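Local structure of CsuC (Acinetobacter baumannii, 6FJY) at residues A[10-13]-A[14-18]. The protein probably acts as the periplasmic chaperone of archaic Csu pili, holding the tip adhesin subunit CsuE in a pre-assembly complex by donor-strand complementation. Numbering follows the deposited sequence.
Sequences PKIE and ANEKA
Glu13 and Glu16 occupy the first and last positions of a type I beta turn, and two hydrogen bonds join them. The backbone bond that closes the turn runs from Glu16 N to Glu13 O and is 3.1 Å long. The second uses a side chain: Glu13 N gives its hydrogen to Glu16 OE1 at 3.3 Å, nearly straight at 169°. It meets that oxygen from above, 57° out of the carboxylate plane, so the bond is well aligned at the donor and less so at the acceptor. Glu16 gets there with CG beside its own backbone N (chi1 -68°) and an extended chain beyond, which carries the carboxylate back over the start of the turn.

Van der Waals contacts of aliphatic carbons with polar groups accompany these bonds. The two glutamate chains travel alongside each other with their carboxylate planes steeply turned, Glu13 CG lying 3.9 Å from Glu16 OE1. The chain of Glu13 bends at chi2, and its OE2 stays 5.7 Å from Glu16 OE1. Glu13 OE1 is hydrogen-bonded to Ser129 N. Just ahead of the turn, Ile12 CG2 rests against the backbone that leaves it, 3.4 Å from Glu16 O and 3.9 Å from Ala18 N.

The turn lies in the connection between strands 11-12 and 18-25 in the PapD-like N-terminal domain. Strand 11-12 pairs in parallel with strand 109-123 through Ile12, Lys17 is backbone hydrogen-bonded to Lys76 of strand 69-76, and helix 133-140 touches Glu13 and Asn15 through Ser135 and Glu134.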
ATOM      1  N   PRO A  10       3.493   3.683  -1.730  1.00 57.53           N
ATOM      2  CA  PRO A  10       2.952   4.207  -2.984  1.00 64.13           C
ATOM      3  C   PRO A  10       4.049   4.649  -3.950  1.00 58.63           C
ATOM      4  O   PRO A  10       5.202   4.886  -3.574  1.00 29.91           O
ATOM      5  CB  PRO A  10       2.108   5.394  -2.519  1.00 51.06           C
ATOM      6  CG  PRO A  10       2.859   5.907  -1.333  1.00 44.01           C
ATOM      7  CD  PRO A  10       3.414   4.680  -0.651  1.00 48.47           C
ATOM      8  N   LYS A  11       3.657   4.741  -5.220  1.00 54.74           N
ATOM      9  CA  LYS A  11       4.540   5.190  -6.287  1.00 54.62           C
ATOM     10  C   LYS A  11       3.703   5.720  -7.439  1.00 52.96           C
ATOM     11  O   LYS A  11       2.529   5.370  -7.591  1.00 36.14           O
ATOM     12  CB  LYS A  11       5.500   4.095  -6.786  1.00 49.07           C
ATOM     13  CG  LYS A  11       5.059   2.647  -6.590  1.00 60.95           C
ATOM     14  CD  LYS A  11       3.888   2.231  -7.447  1.00 75.64           C
ATOM     15  CE  LYS A  11       3.418   0.824  -7.036  1.00 88.25           C
ATOM     16  NZ  LYS A  11       2.232   0.312  -7.801  1.00 93.43           N
ATOM     17  N   ILE A  12       4.325   6.596  -8.224  1.00 57.90           N
ATOM     18  CA  ILE A  12       3.731   7.226  -9.399  1.00 57.14           C
ATOM     19  C   ILE A  12       4.589   6.834 -10.597  1.00 59.94           C
ATOM     20  O   ILE A  12       5.752   7.245 -10.693  1.00 55.29           O
ATOM     21  CB  ILE A  12       3.670   8.751  -9.249  1.00 55.67           C
ATOM     22  CG1 ILE A  12       3.169   9.121  -7.850  1.00 52.38           C
ATOM     23  CG2 ILE A  12       2.773   9.358 -10.330  1.00 65.56           C
ATOM     24  CD1 ILE A  12       3.027  10.615  -7.611  1.00 40.52           C
ATOM     25  N   GLU A  13       4.034   6.027 -11.499  1.00 68.92           N
ATOM     26  CA  GLU A  13       4.807   5.553 -12.637  1.00 61.69           C
ATOM     27  C   GLU A  13       5.022   6.683 -13.647  1.00 60.30           C
ATOM     28  O   GLU A  13       4.430   7.771 -13.554  1.00 39.31           O
ATOM     29  CB  GLU A  13       4.123   4.351 -13.289  1.00 63.68           C
ATOM     30  CG  GLU A  13       3.856   3.182 -12.330  1.00 61.73           C
ATOM     31  CD  GLU A  13       5.094   2.430 -11.918  1.00 64.02           C
ATOM     32  OE1 GLU A  13       6.177   2.698 -12.475  1.00 54.07           O
ATOM     33  OE2 GLU A  13       4.977   1.556 -11.035  1.00 54.82           O
ATOM     34  N   ALA A  14       5.896   6.412 -14.629  1.00 68.76           N
ATOM     35  CA  ALA A  14       6.271   7.443 -15.594  1.00 69.00           C
ATOM     36  C   ALA A  14       5.078   7.906 -16.421  1.00 78.68           C
ATOM     37  O   ALA A  14       4.970   9.093 -16.746  1.00 87.29           O
ATOM     38  CB  ALA A  14       7.387   6.939 -16.508  1.00 69.88           C
ATOM     39  N   ASN A  15       4.166   6.997 -16.760  1.00 83.41           N
ATOM     40  CA  ASN A  15       3.008   7.352 -17.575  1.00 85.87           C
ATOM     41  C   ASN A  15       1.783   7.726 -16.740  1.00 83.68           C
ATOM     42  O   ASN A  15       0.690   7.878 -17.296  1.00 78.31           O
ATOM     43  CB  ASN A  15       2.655   6.212 -18.534  1.00 81.88           C
ATOM     44  CG  ASN A  15       2.326   4.916 -17.819  1.00 89.49           C
ATOM     45  OD1 ASN A  15       2.093   4.888 -16.610  1.00 74.51           O
ATOM     46  ND2 ASN A  15       2.298   3.828 -18.576  1.00102.97           N
ATOM     47  N   GLU A  16       1.937   7.855 -15.427  1.00 81.84           N
ATOM     48  CA  GLU A  16       0.866   8.268 -14.527  1.00 70.71           C
ATOM     49  C   GLU A  16       1.115   9.691 -14.046  1.00 59.76           C
ATOM     50  O   GLU A  16       2.229  10.026 -13.640  1.00 47.39           O
ATOM     51  CB  GLU A  16       0.763   7.325 -13.326  1.00 58.08           C
ATOM     52  CG  GLU A  16       0.283   5.913 -13.643  1.00 66.89           C
ATOM     53  CD  GLU A  16       0.329   5.003 -12.429  1.00 63.93           C
ATOM     54  OE1 GLU A  16       0.816   5.448 -11.368  1.00 60.22           O
ATOM     55  OE2 GLU A  16      -0.134   3.850 -12.527  1.00 65.88           O
ATOM     56  N   LYS A  17       0.078  10.521 -14.095  1.00 64.90           N
ATOM     57  CA  LYS A  17       0.186  11.873 -13.565  1.00 72.82           C
ATOM     58  C   LYS A  17      -0.075  11.936 -12.061  1.00 65.83           C
ATOM     59  O   LYS A  17       0.255  12.942 -11.425  1.00 51.51           O
ATOM     60  CB  LYS A  17      -0.753  12.804 -14.339  1.00 73.56           C
ATOM     61  CG  LYS A  17      -1.905  13.374 -13.560  1.00 81.59           C
ATOM     62  CD  LYS A  17      -2.111  14.830 -13.933  1.00 86.92           C
ATOM     63  CE  LYS A  17      -0.822  15.620 -13.746  1.00 92.70           C
ATOM     64  NZ  LYS A  17      -1.015  17.063 -14.045  1.00100.94           N
ATOM     65  N   ALA A  18      -0.665  10.900 -11.476  1.00 68.02           N
ATOM     66  CA  ALA A  18      -0.946  10.908 -10.049  1.00 57.07           C
ATOM     67  C   ALA A  18      -1.236   9.490  -9.578  1.00 54.82           C
ATOM     68  O   ALA A  18      -1.475   8.582 -10.378  1.00 57.66           O
ATOM     69  CB  ALA A  18      -2.110  11.849  -9.717  1.00 48.16           C
TER